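Relik capsid n-terminal domain (Oryctolagus cuniculus, PDB 2XGU) probably forms the outer layer of a lentiviral capsid shell, as the N-terminal domains of related retroviral capsid proteins do. Local coordinates at residues G17-W22 / L56-G61; L23-E28 / H33-T38; I70-E75 / Q133-T138; H84-A89 / P96-Q101. One frame throughout, in Å; residues are numbered along the deposited sequence.

Contact 1. Residues G17-W22 / L56-G61; sequences GLIAAW and LNVTPG
Trp22 stands level with Thr59 and Ile19 with Val58 where helix 16-29 passes the C-terminal part of helix 49-57, the two pairs having CA separations of 8.5 and 8.2 Å. The backbones are too far apart to bond here, and the contact is left to side chains of two kinds.

The polar one is made by the edge of the indole. Trp22 NE1 donates to Thr59 OG1 over 3.0 Å, with an N-H...O angle of 151° and the oxygen tilted 19° from the ring plane. With CG anti to the backbone N (chi1 165°), the Trp22 ring extends off its helix toward the 56-61 turn, and the threonine side chain meets it at about a right angle. Thr59 OG1 is used twice, because it also bonds to the carbonyl oxygen of Leu55; the indole N-H has a further, weak bond to that same carbonyl. A main-chain oxygen, a hydroxyl and a buried N-H are thus drawn together. The apolar part is lighter: Ile19 CG2 touches Val58 CG2 at 4.2 Å, a methyl against a methyl.

Beyond these pairs, the Trp22 ring meets Phe40 of helix 34-43, while Lys66 of helix 63-83 bonds to the carbonyl oxygens of Leu56 and Thr59. The turn leaving helix 49-57 is therefore held between helix 16-29 and the start of helix 63-83.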
loop_
_atom_site.group_PDB
_atom_site.type_symbol
_atom_site.label_atom_id
_atom_site.label_comp_id
_atom_site.label_asym_id
_atom_site.label_seq_id
_atom_site.Cartn_x
_atom_site.Cartn_y
_atom_site.Cartn_z
ATOM N N GLY A 17 -24.749 4.557 -10.150
ATOM C CA GLY A 17 -24.480 5.782 -9.414
ATOM C C GLY A 17 -23.064 5.834 -8.883
ATOM O O GLY A 17 -22.384 6.864 -8.977
ATOM N N LEU A 18 -22.601 4.719 -8.327
ATOM C CA LEU A 18 -21.232 4.662 -7.848
ATOM C C LEU A 18 -20.218 4.699 -8.986
ATOM O O LEU A 18 -19.190 5.360 -8.877
ATOM C CB LEU A 18 -21.008 3.435 -6.985
ATOM C CG LEU A 18 -19.602 3.358 -6.386
ATOM C CD1 LEU A 18 -19.242 4.624 -5.605
ATOM C CD2 LEU A 18 -19.501 2.122 -5.497
ATOM N N ILE A 19 -20.513 4.014 -10.087
ATOM C CA ILE A 19 -19.622 4.069 -11.235
ATOM C C ILE A 19 -19.483 5.518 -11.688
ATOM O O ILE A 19 -18.365 6.024 -11.870
ATOM C CB ILE A 19 -20.133 3.188 -12.379
ATOM C CG1 ILE A 19 -20.050 1.718 -11.965
ATOM C CG2 ILE A 19 -19.339 3.452 -13.663
ATOM C CD1 ILE A 19 -20.752 0.773 -12.921
ATOM N N ALA A 20 -20.614 6.203 -11.830
ATOM C CA ALA A 20 -20.603 7.598 -12.275
ATOM C C ALA A 20 -19.847 8.489 -11.298
ATOM O O ALA A 20 -19.096 9.365 -11.718
ATOM C CB ALA A 20 -22.016 8.114 -12.490
ATOM N N ALA A 21 -20.040 8.256 -9.997
ATOM C CA ALA A 21 -19.392 9.069 -8.974
ATOM C C ALA A 21 -17.869 8.860 -8.933
ATOM O O ALA A 21 -17.106 9.824 -8.794
ATOM C CB ALA A 21 -20.021 8.785 -7.612
ATOM N N TRP A 22 -17.440 7.607 -9.051
ATOM C CA TRP A 22 -16.025 7.280 -9.128
ATOM C C TRP A 22 -15.389 7.936 -10.353
ATOM O O TRP A 22 -14.315 8.532 -10.261
ATOM C CB TRP A 22 -15.849 5.762 -9.204
ATOM C CG TRP A 22 -14.466 5.328 -9.632
ATOM C CD1 TRP A 22 -14.146 4.684 -10.795
ATOM C CD2 TRP A 22 -13.226 5.525 -8.930
ATOM N NE1 TRP A 22 -12.796 4.448 -10.851
ATOM C CE2 TRP A 22 -12.206 4.948 -9.723
ATOM C CE3 TRP A 22 -12.885 6.102 -7.698
ATOM C CZ2 TRP A 22 -10.860 4.957 -9.342
ATOM C CZ3 TRP A 22 -11.535 6.103 -7.316
ATOM C CH2 TRP A 22 -10.547 5.538 -8.141
ATOM N N LEU A 56 -11.739 -0.296 -12.129
ATOM C CA LEU A 56 -10.469 0.022 -12.774
ATOM C C LEU A 56 -10.651 0.082 -14.290
ATOM O O LEU A 56 -10.179 1.006 -14.954
ATOM C CB LEU A 56 -9.387 -1.009 -12.430
ATOM C CG LEU A 56 -8.881 -1.067 -10.986
ATOM C CD1 LEU A 56 -7.859 -2.179 -10.830
ATOM C CD2 LEU A 56 -8.279 0.269 -10.573
ATOM N N ASN A 57 -11.358 -0.906 -14.830
ATOM C CA ASN A 57 -11.476 -1.052 -16.277
ATOM C C ASN A 57 -12.341 0.012 -16.945
ATOM O O ASN A 57 -12.145 0.315 -18.124
ATOM C CB ASN A 57 -12.018 -2.437 -16.619
ATOM C CG ASN A 57 -11.001 -3.545 -16.367
ATOM O OD1 ASN A 57 -11.346 -4.726 -16.371
ATOM N ND2 ASN A 57 -9.746 -3.166 -16.170
ATOM N N VAL A 58 -13.294 0.580 -16.212
ATOM C CA VAL A 58 -14.158 1.600 -16.811
ATOM C C VAL A 58 -13.557 2.995 -16.704
ATOM O O VAL A 58 -14.096 3.950 -17.258
ATOM C CB VAL A 58 -15.584 1.615 -16.198
ATOM C CG1 VAL A 58 -16.268 0.273 -16.398
ATOM C CG2 VAL A 58 -15.534 2.025 -14.732
ATOM N N THR A 59 -12.423 3.113 -16.024
ATOM C CA THR A 59 -11.781 4.411 -15.900
ATOM C C THR A 59 -11.055 4.788 -17.192
ATOM O O THR A 59 -10.147 4.079 -17.614
ATOM C CB THR A 59 -10.817 4.424 -14.713
ATOM O OG1 THR A 59 -11.507 3.971 -13.536
ATOM C CG2 THR A 59 -10.270 5.826 -14.487
ATOM N N PRO A 60 -11.477 5.890 -17.846
ATOM C CA PRO A 60 -10.837 6.323 -19.093
ATOM C C PRO A 60 -9.663 7.249 -18.811
ATOM O O PRO A 60 -9.575 7.814 -17.715
ATOM C CB PRO A 60 -11.947 7.120 -19.783
ATOM C CG PRO A 60 -12.651 7.769 -18.646
ATOM C CD PRO A 60 -12.636 6.746 -17.516
ATOM N N GLY A 61 -8.778 7.392 -19.791
ATOM C CA GLY A 61 -7.644 8.290 -19.687
ATOM C C GLY A 61 -6.626 7.831 -18.664
ATOM O O GLY A 61 -6.603 6.659 -18.276
#

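Contact 2. Residues L23-E28 / H33-T38; sequences LKQVQE and HPATIT
Gln25 and Thr36 lie at the heart of a helical hairpin, in which the short segments of helices 16-29 and 34-43 run nearly antiparallel (163°) with their axes 9.8 Å apart. The tight part of the contact is centred on Thr36. Its two branches do different work: CG2 packs on Val26 CG2 at 4.1 Å and also touches the Trp22 ring, whereas OG1 receives the amide of Gln25. That bond, from Gln25 NE2 to Thr36 OG1, is 3.1 Å long with an N-H...O angle of 155°, and the hydroxyl oxygen sits 17° out of the amide plane. A bend at chi2 brings the glutamine amide alongside the threonine, the two side chains lying head to tail. Thr36 OG1 has a second partner in the carbonyl oxygen of Gly30, in the connection between the helices.

Toward the outside the fit slackens. Exposed Ala35 meets the amide loosely, its C 3.9 Å and its CB 4.2 Å from Gln25 NE2. Two residues before Ala35, His33 caps helix 34-43, its ND1 accepting from Ala35 N at 3.0 Å, and Pro34 CD lies over one face of the imidazole.

Since Thr36 OG1 accepts from Gln25 and bonds to Gly30, the buried hydroxyl is satisfied from both helix and turn. Acceptance by His33 ND1 likewise implies a ring lacking a proton there, probably the neutral form protonated at NE2.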
loop_
_atom_site.group_PDB
_atom_site.type_symbol
_atom_site.label_atom_id
_atom_site.label_comp_id
_atom_site.label_asym_id
_atom_site.label_seq_id
_atom_site.Cartn_x
_atom_site.Cartn_y
_atom_site.Cartn_z
ATOM N N LEU A 23 -16.061 7.842 -11.496
ATOM C CA LEU A 23 -15.527 8.451 -12.711
ATOM C C LEU A 23 -15.378 9.970 -12.592
ATOM O O LEU A 23 -14.379 10.529 -13.054
ATOM C CB LEU A 23 -16.366 8.068 -13.936
ATOM C CG LEU A 23 -16.299 6.577 -14.264
ATOM C CD1 LEU A 23 -17.188 6.249 -15.461
ATOM C CD2 LEU A 23 -14.866 6.126 -14.521
ATOM N N LYS A 24 -16.352 10.639 -11.970
ATOM C CA LYS A 24 -16.253 12.082 -11.760
ATOM C C LYS A 24 -15.076 12.418 -10.843
ATOM O O LYS A 24 -14.363 13.387 -11.074
ATOM C CB LYS A 24 -17.552 12.645 -11.184
ATOM C CG LYS A 24 -18.687 12.748 -12.198
ATOM N N GLN A 25 -14.868 11.602 -9.812
ATOM C CA GLN A 25 -13.761 11.810 -8.880
ATOM C C GLN A 25 -12.440 11.749 -9.632
ATOM O O GLN A 25 -11.593 12.622 -9.477
ATOM C CB GLN A 25 -13.796 10.771 -7.745
ATOM C CG GLN A 25 -12.606 10.793 -6.793
ATOM C CD GLN A 25 -12.484 12.086 -6.017
ATOM O OE1 GLN A 25 -13.480 12.761 -5.749
ATOM N NE2 GLN A 25 -11.254 12.447 -5.658
ATOM N N VAL A 26 -12.268 10.718 -10.460
ATOM C CA VAL A 26 -11.052 10.574 -11.247
ATOM C C VAL A 26 -10.889 11.727 -12.235
ATOM O O VAL A 26 -9.815 12.318 -12.326
ATOM C CB VAL A 26 -11.001 9.219 -11.982
ATOM C CG1 VAL A 26 -9.779 9.123 -12.886
ATOM C CG2 VAL A 26 -10.985 8.073 -10.971
ATOM N N GLN A 27 -11.951 12.065 -12.960
ATOM C CA GLN A 27 -11.836 13.114 -13.966
ATOM C C GLN A 27 -11.469 14.444 -13.323
ATOM O O GLN A 27 -10.654 15.201 -13.853
ATOM C CB GLN A 27 -13.132 13.254 -14.765
ATOM C CG GLN A 27 -13.034 14.271 -15.882
ATOM C CD GLN A 27 -14.289 14.328 -16.729
ATOM O OE1 GLN A 27 -14.325 15.003 -17.759
ATOM N NE2 GLN A 27 -15.327 13.614 -16.301
ATOM N N GLU A 28 -12.064 14.719 -12.168
ATOM C CA GLU A 28 -11.915 16.015 -11.517
ATOM C C GLU A 28 -10.566 16.178 -10.833
ATOM O O GLU A 28 -10.010 17.275 -10.806
ATOM C CB GLU A 28 -13.061 16.247 -10.517
ATOM C CG GLU A 28 -13.047 17.605 -9.827
ATOM C CD GLU A 28 -13.474 18.746 -10.739
ATOM O OE1 GLU A 28 -14.035 18.477 -11.822
ATOM O OE2 GLU A 28 -13.255 19.918 -10.364
ATOM N N HIS A 33 -4.152 11.010 -7.530
ATOM C CA HIS A 33 -4.202 12.123 -6.594
ATOM C C HIS A 33 -4.531 11.536 -5.226
ATOM O O HIS A 33 -5.342 10.614 -5.131
ATOM C CB HIS A 33 -5.302 13.087 -7.016
ATOM C CG HIS A 33 -5.362 14.334 -6.192
ATOM N ND1 HIS A 33 -6.033 14.400 -4.992
ATOM C CD2 HIS A 33 -4.839 15.564 -6.404
ATOM C CE1 HIS A 33 -5.916 15.620 -4.495
ATOM N NE2 HIS A 33 -5.198 16.345 -5.329
ATOM N N PRO A 34 -3.915 12.061 -4.153
ATOM C CA PRO A 34 -4.156 11.491 -2.818
ATOM C C PRO A 34 -5.644 11.377 -2.446
ATOM O O PRO A 34 -6.058 10.356 -1.904
ATOM C CB PRO A 34 -3.447 12.474 -1.885
ATOM C CG PRO A 34 -2.391 13.070 -2.710
ATOM C CD PRO A 34 -2.932 13.157 -4.112
ATOM N N ALA A 35 -6.442 12.408 -2.729
ATOM C CA ALA A 35 -7.853 12.336 -2.393
ATOM C C ALA A 35 -8.574 11.206 -3.134
ATOM O O ALA A 35 -9.526 10.621 -2.616
ATOM C CB ALA A 35 -8.536 13.662 -2.690
ATOM N N THR A 36 -8.152 10.942 -4.367
ATOM C CA THR A 36 -8.764 9.868 -5.157
ATOM C C THR A 36 -8.431 8.483 -4.590
ATOM O O THR A 36 -9.280 7.570 -4.584
ATOM C CB THR A 36 -8.358 9.964 -6.625
ATOM O OG1 THR A 36 -8.765 11.243 -7.115
ATOM C CG2 THR A 36 -9.035 8.869 -7.456
ATOM N N ILE A 37 -7.198 8.323 -4.122
ATOM C CA ILE A 37 -6.777 7.072 -3.494
ATOM C C ILE A 37 -7.554 6.813 -2.194
ATOM O O ILE A 37 -8.066 5.727 -1.971
ATOM C CB ILE A 37 -5.263 7.043 -3.262
ATOM C CG1 ILE A 37 -4.512 7.247 -4.589
ATOM C CG2 ILE A 37 -4.872 5.734 -2.579
ATOM C CD1 ILE A 37 -2.986 7.460 -4.432
ATOM N N THR A 38 -7.703 7.833 -1.358
ATOM C CA THR A 38 -8.551 7.695 -0.186
ATOM C C THR A 38 -9.997 7.327 -0.573
ATOM O O THR A 38 -10.618 6.454 0.024
ATOM C CB THR A 38 -8.557 8.997 0.593
ATOM O OG1 THR A 38 -7.228 9.254 1.065
ATOM C CG2 THR A 38 -9.511 8.927 1.771
#

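Contact 3. Residues I70-E75 / Q133-T138; sequences IDKIKE and QECQRT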
loop_
_atom_site.group_PDB
_atom_site.type_symbol
_atom_site.label_atom_id
_atom_site.label_comp_id
_atom_site.label_asym_id
_atom_site.label_seq_id
_atom_site.Cartn_x
_atom_site.Cartn_y
_atom_site.Cartn_z
ATOM N N ILE A 70 -1.097 -0.637 -12.610
ATOM C CA ILE A 70 -1.270 -2.028 -13.012
ATOM C C ILE A 70 0.061 -2.770 -12.987
ATOM O O ILE A 70 0.121 -3.947 -12.617
ATOM C CB ILE A 70 -1.903 -2.152 -14.415
ATOM C CG1 ILE A 70 -3.297 -1.521 -14.430
ATOM C CG2 ILE A 70 -1.956 -3.614 -14.841
ATOM C CD1 ILE A 70 -4.202 -2.017 -13.319
ATOM N N ASP A 71 1.132 -2.077 -13.361
ATOM C CA ASP A 71 2.469 -2.658 -13.296
ATOM C C ASP A 71 2.837 -3.079 -11.868
ATOM O O ASP A 71 3.468 -4.122 -11.669
ATOM C CB ASP A 71 3.516 -1.699 -13.869
ATOM C CG ASP A 71 3.497 -1.652 -15.393
ATOM O OD1 ASP A 71 2.859 -2.527 -16.017
ATOM O OD2 ASP A 71 4.127 -0.740 -15.968
ATOM N N LYS A 72 2.449 -2.277 -10.883
ATOM C CA LYS A 72 2.768 -2.601 -9.499
ATOM C C LYS A 72 1.936 -3.780 -8.999
ATOM O O LYS A 72 2.442 -4.619 -8.269
ATOM C CB LYS A 72 2.640 -1.381 -8.582
ATOM C CG LYS A 72 3.754 -0.377 -8.799
ATOM C CD LYS A 72 3.705 0.761 -7.808
ATOM C CE LYS A 72 4.850 1.730 -8.077
ATOM N NZ LYS A 72 6.158 1.031 -8.198
ATOM N N ILE A 73 0.668 -3.849 -9.407
ATOM C CA ILE A 73 -0.171 -5.012 -9.108
ATOM C C ILE A 73 0.429 -6.296 -9.683
ATOM O O ILE A 73 0.478 -7.330 -9.008
ATOM C CB ILE A 73 -1.618 -4.817 -9.621
ATOM C CG1 ILE A 73 -2.310 -3.687 -8.849
ATOM C CG2 ILE A 73 -2.424 -6.104 -9.500
ATOM C CD1 ILE A 73 -3.558 -3.181 -9.528
ATOM N N LYS A 74 0.912 -6.222 -10.918
ATOM C CA LYS A 74 1.525 -7.385 -11.559
ATOM C C LYS A 74 2.773 -7.816 -10.814
ATOM O O LYS A 74 3.035 -9.009 -10.669
ATOM C CB LYS A 74 1.863 -7.091 -13.024
ATOM C CG LYS A 74 0.644 -7.126 -13.927
ATOM C CD LYS A 74 1.010 -6.885 -15.379
ATOM C CE LYS A 74 -0.237 -6.751 -16.242
ATOM N NZ LYS A 74 0.097 -6.449 -17.666
ATOM N N GLU A 75 3.539 -6.842 -10.336
ATOM C CA GLU A 75 4.756 -7.142 -9.587
ATOM C C GLU A 75 4.423 -7.898 -8.301
ATOM O O GLU A 75 5.120 -8.844 -7.935
ATOM C CB GLU A 75 5.548 -5.864 -9.284
ATOM C CG GLU A 75 6.096 -5.166 -10.520
ATOM C CD GLU A 75 6.715 -3.813 -10.203
ATOM O OE1 GLU A 75 6.844 -3.480 -9.003
ATOM O OE2 GLU A 75 7.076 -3.084 -11.154
ATOM N N GLN A 133 -1.137 3.775 -3.746
ATOM C CA GLN A 133 -0.376 4.547 -2.777
ATOM C C GLN A 133 1.066 4.752 -3.232
ATOM O O GLN A 133 1.638 5.835 -3.052
ATOM C CB GLN A 133 -0.398 3.810 -1.438
ATOM C CG GLN A 133 -0.593 4.647 -0.175
ATOM C CD GLN A 133 -1.892 5.442 -0.140
ATOM O OE1 GLN A 133 -1.892 6.622 -0.449
ATOM N NE2 GLN A 133 -2.990 4.807 0.265
ATOM N N GLU A 134 1.656 3.716 -3.827
ATOM C CA GLU A 134 3.042 3.769 -4.285
ATOM C C GLU A 134 3.217 4.625 -5.549
ATOM O O GLU A 134 4.340 4.966 -5.921
ATOM C CB GLU A 134 3.607 2.348 -4.464
ATOM C CG GLU A 134 3.689 1.582 -3.132
ATOM C CD GLU A 134 3.705 0.056 -3.271
ATOM O OE1 GLU A 134 4.053 -0.454 -4.360
ATOM O OE2 GLU A 134 3.368 -0.637 -2.276
ATOM N N CYS A 135 2.107 4.994 -6.185
ATOM C CA CYS A 135 2.133 5.857 -7.367
ATOM C C CYS A 135 1.545 7.229 -7.057
ATOM O O CYS A 135 1.215 7.991 -7.961
ATOM C CB CYS A 135 1.341 5.225 -8.514
ATOM S SG CYS A 135 1.981 3.661 -9.103
ATOM N N GLN A 136 1.408 7.544 -5.773
ATOM C CA GLN A 136 0.766 8.784 -5.343
ATOM C C GLN A 136 1.360 10.017 -6.020
ATOM O O GLN A 136 2.582 10.203 -6.042
ATOM C CB GLN A 136 0.910 8.927 -3.828
ATOM C CG GLN A 136 -0.223 9.658 -3.139
ATOM C CD GLN A 136 -0.007 9.740 -1.640
ATOM O OE1 GLN A 136 -0.485 8.898 -0.876
ATOM N NE2 GLN A 136 0.724 10.753 -1.215
ATOM N N ARG A 137 0.502 10.883 -6.554
ATOM C CA ARG A 137 0.975 12.105 -7.192
ATOM C C ARG A 137 1.117 13.209 -6.152
ATOM O O ARG A 137 0.242 13.391 -5.307
ATOM C CB ARG A 137 0.016 12.540 -8.300
ATOM N N THR A 138 2.220 13.943 -6.202
ATOM C CA THR A 138 2.386 15.072 -5.303
ATOM C C THR A 138 1.475 16.186 -5.792
ATOM O O THR A 138 1.466 16.511 -6.976
ATOM C CB THR A 138 3.844 15.545 -5.252
ATOM O OG1 THR A 138 4.676 14.451 -4.839
ATOM C CG2 THR A 138 4.001 16.705 -4.276
HETATM O O HOH W 1 6.342 0.123 -5.520
#
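Lys72 of helix 63-83 reaches across to Glu134 and Cys135, where helix 118-134 gives way to the C-terminal tail, and it makes all the direct contacts between the two segments.

The first kind of interaction is van der Waals contact along the aliphatic part of the lysine. The chain is extended as far as CE, and its outer part lies against the other segment: Lys72 CD is 3.7 Å from Glu134 CB, and Lys72 CE is 3.6 Å from Cys135 SG. The sulfur thus rests beside the last methylenes of the lysine, while Leu68 and Val69 of helix 63-83 also touch the cysteine. Ala131, one turn back on helix 118-134, packs on Lys72 as well.

The second kind is polar and indirect. The chain bends at chi4 (-50°), and Lys72 NZ ends 4.6 Å from Glu134 OE1, a gap spanned by a single water. It accepts from Lys72 NZ at 2.8 Å and donates to Glu134 OE1 at 2.6 Å.

Longer-range charge forms the third kind. Glu134 OE2 has a long, weak ion pair with Lys76, and it lies close to Glu130 OE2 of the second subunit, a carboxylate of like charge.

Opposite charges are therefore joined through solvent on a surface whose direct contacts are largely hydrocarbon and sulfur. The two lysines would be expected to ease the repulsion between Glu134 and Glu130 of the second subunit; even so, the proximity of the carboxylates may raise the affinity of one of them for a proton.

Contact 4. Residues H84-A89 / P96-Q101; sequences HPPPPA and PLTSDQ
Pro96, Pro87 and Thr98 bury most of the surface where the two arms of a long, proline-rich loop come together. The pyrrolidine rings of Pro87 and Pro96 meet rim to rim, Pro87 CG lying 4.3 Å from Pro96 CD. It is a light apolar touch at the protein surface. Further in, Thr98 lies beside Pro86: the backbones are nearest here, with 6.3 Å between the CA atoms, and Thr98 CG2 abuts Pro86 CB at 4.1 Å.

The two branches of Thr98 part company. Its first torsion (67°) turns OG1 back toward its own main chain, where it caps helix 99-102 by accepting from Gln101 N at 3.2 Å, an almost straight bond of 165°. The methyl is left to meet the proline arm.

Both arms are tied to the end of helix 63-83: His84 stacks on Trp80, whose NE1 bonds to the carbonyl oxygen of Leu97, and Ser99 OG bonds to Asp81.

An exposed, proline-rich loop between helix 63-83 and helix 99-102 is consistent with the cyclophilin-binding loop of HIV-1 capsid, which occupies the equivalent place in the lentiviral N-terminal domain.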
loop_
_atom_site.group_PDB
_atom_site.type_symbol
_atom_site.label_atom_id
_atom_site.label_comp_id
_atom_site.label_asym_id
_atom_site.label_seq_id
_atom_site.Cartn_x
_atom_site.Cartn_y
_atom_site.Cartn_z
ATOM N N HIS A 84 4.292 -18.819 -3.294
ATOM C CA HIS A 84 3.158 -19.706 -3.051
ATOM C C HIS A 84 2.795 -20.548 -4.264
ATOM O O HIS A 84 1.899 -20.184 -5.019
ATOM C CB HIS A 84 1.923 -18.897 -2.633
ATOM C CG HIS A 84 2.113 -18.113 -1.374
ATOM N ND1 HIS A 84 2.561 -16.810 -1.368
ATOM C CD2 HIS A 84 1.934 -18.457 -0.078
ATOM C CE1 HIS A 84 2.641 -16.382 -0.120
ATOM N NE2 HIS A 84 2.266 -17.362 0.681
ATOM N N PRO A 85 3.471 -21.691 -4.443
ATOM C CA PRO A 85 3.095 -22.608 -5.524
ATOM C C PRO A 85 1.699 -23.173 -5.275
ATOM O O PRO A 85 1.296 -23.291 -4.119
ATOM C CB PRO A 85 4.135 -23.734 -5.420
ATOM C CG PRO A 85 5.196 -23.243 -4.476
ATOM C CD PRO A 85 4.561 -22.219 -3.604
ATOM N N PRO A 86 0.974 -23.528 -6.346
ATOM C CA PRO A 86 -0.391 -24.056 -6.249
ATOM C C PRO A 86 -0.412 -25.523 -5.837
ATOM O O PRO A 86 0.406 -26.303 -6.329
ATOM C CB PRO A 86 -0.933 -23.914 -7.679
ATOM C CG PRO A 86 0.184 -23.352 -8.514
ATOM C CD PRO A 86 1.446 -23.473 -7.736
ATOM N N PRO A 87 -1.346 -25.897 -4.944
ATOM C CA PRO A 87 -1.512 -27.266 -4.444
ATOM C C PRO A 87 -2.184 -28.175 -5.466
ATOM O O PRO A 87 -2.760 -27.678 -6.435
ATOM C CB PRO A 87 -2.444 -27.093 -3.234
ATOM C CG PRO A 87 -2.547 -25.618 -2.992
ATOM C CD PRO A 87 -2.290 -24.966 -4.303
ATOM N N PRO A 88 -2.106 -29.498 -5.255
ATOM C CA PRO A 88 -2.835 -30.460 -6.087
ATOM C C PRO A 88 -4.338 -30.218 -6.002
ATOM O O PRO A 88 -4.815 -29.666 -5.012
ATOM C CB PRO A 88 -2.479 -31.808 -5.457
ATOM C CG PRO A 88 -1.171 -31.576 -4.787
ATOM C CD PRO A 88 -1.222 -30.165 -4.284
ATOM N N ALA A 89 -5.067 -30.640 -7.029
ATOM C CA ALA A 89 -6.495 -30.347 -7.149
ATOM C C ALA A 89 -7.317 -30.668 -5.898
ATOM O O ALA A 89 -8.051 -29.817 -5.397
ATOM C CB ALA A 89 -7.079 -31.059 -8.365
ATOM N N PRO A 96 -5.379 -22.458 -0.426
ATOM C CA PRO A 96 -4.804 -21.147 -0.736
ATOM C C PRO A 96 -4.850 -20.900 -2.238
ATOM O O PRO A 96 -4.973 -21.851 -3.021
ATOM C CB PRO A 96 -3.346 -21.281 -0.279
ATOM C CG PRO A 96 -3.328 -22.408 0.657
ATOM C CD PRO A 96 -4.393 -23.356 0.202
ATOM N N LEU A 97 -4.738 -19.642 -2.647
ATOM C CA LEU A 97 -5.052 -19.304 -4.023
ATOM C C LEU A 97 -3.869 -18.786 -4.832
ATOM O O LEU A 97 -2.871 -18.327 -4.270
ATOM C CB LEU A 97 -6.193 -18.295 -4.047
ATOM C CG LEU A 97 -7.484 -18.815 -3.404
ATOM C CD1 LEU A 97 -8.450 -17.683 -3.128
ATOM C CD2 LEU A 97 -8.136 -19.870 -4.279
ATOM N N THR A 98 -3.973 -18.904 -6.154
ATOM C CA THR A 98 -2.980 -18.325 -7.049
ATOM C C THR A 98 -3.230 -16.825 -7.181
ATOM O O THR A 98 -4.314 -16.324 -6.847
ATOM C CB THR A 98 -3.059 -18.918 -8.463
ATOM O OG1 THR A 98 -4.292 -18.515 -9.068
ATOM C CG2 THR A 98 -2.975 -20.449 -8.433
ATOM N N SER A 99 -2.252 -16.099 -7.702
ATOM C CA SER A 99 -2.473 -14.675 -7.907
ATOM C C SER A 99 -3.603 -14.423 -8.897
ATOM O O SER A 99 -4.342 -13.446 -8.742
ATOM C CB SER A 99 -1.194 -13.928 -8.314
ATOM O OG SER A 99 -0.807 -14.219 -9.644
ATOM N N ASP A 100 -3.748 -15.286 -9.906
ATOM C CA ASP A 100 -4.828 -15.085 -10.881
ATOM C C ASP A 100 -6.171 -15.138 -10.167
ATOM O O ASP A 100 -7.043 -14.290 -10.386
ATOM C CB ASP A 100 -4.786 -16.147 -11.986
ATOM C CG ASP A 100 -3.853 -15.782 -13.142
ATOM O OD1 ASP A 100 -3.384 -14.630 -13.221
ATOM O OD2 ASP A 100 -3.605 -16.671 -13.986
ATOM N N GLN A 101 -6.325 -16.107 -9.269
ATOM C CA GLN A 101 -7.552 -16.249 -8.496
ATOM C C GLN A 101 -7.774 -15.056 -7.564
ATOM O O GLN A 101 -8.888 -14.554 -7.429
ATOM C CB GLN A 101 -7.521 -17.554 -7.690
ATOM C CG GLN A 101 -7.609 -18.806 -8.564
ATOM C CD GLN A 101 -7.486 -20.093 -7.770
ATOM O OE1 GLN A 101 -8.350 -20.971 -7.849
ATOM N NE2 GLN A 101 -6.407 -20.219 -7.008
#

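In the fold
The four contacts run from partly buried helix packing to open loop surface. Contacts 1 and 2 share helix 16-29 and touch each other through Thr59 on Val26; each pairs a direct hydrogen bond to a buried threonine with methyl packing. Contact 3 lies at the surface and replaces the direct bond with a water between charged groups. It meets contact 2 where Pro34 and Ile37 pack on the end of helix 118-134 and the tail that follows, and both reach the second subunit. Contact 4, nested in sequence between the segments of contact 3, is almost wholly apolar across its arms and stands about 34 Å, centre to centre, from contact 2, away from the dimer partner.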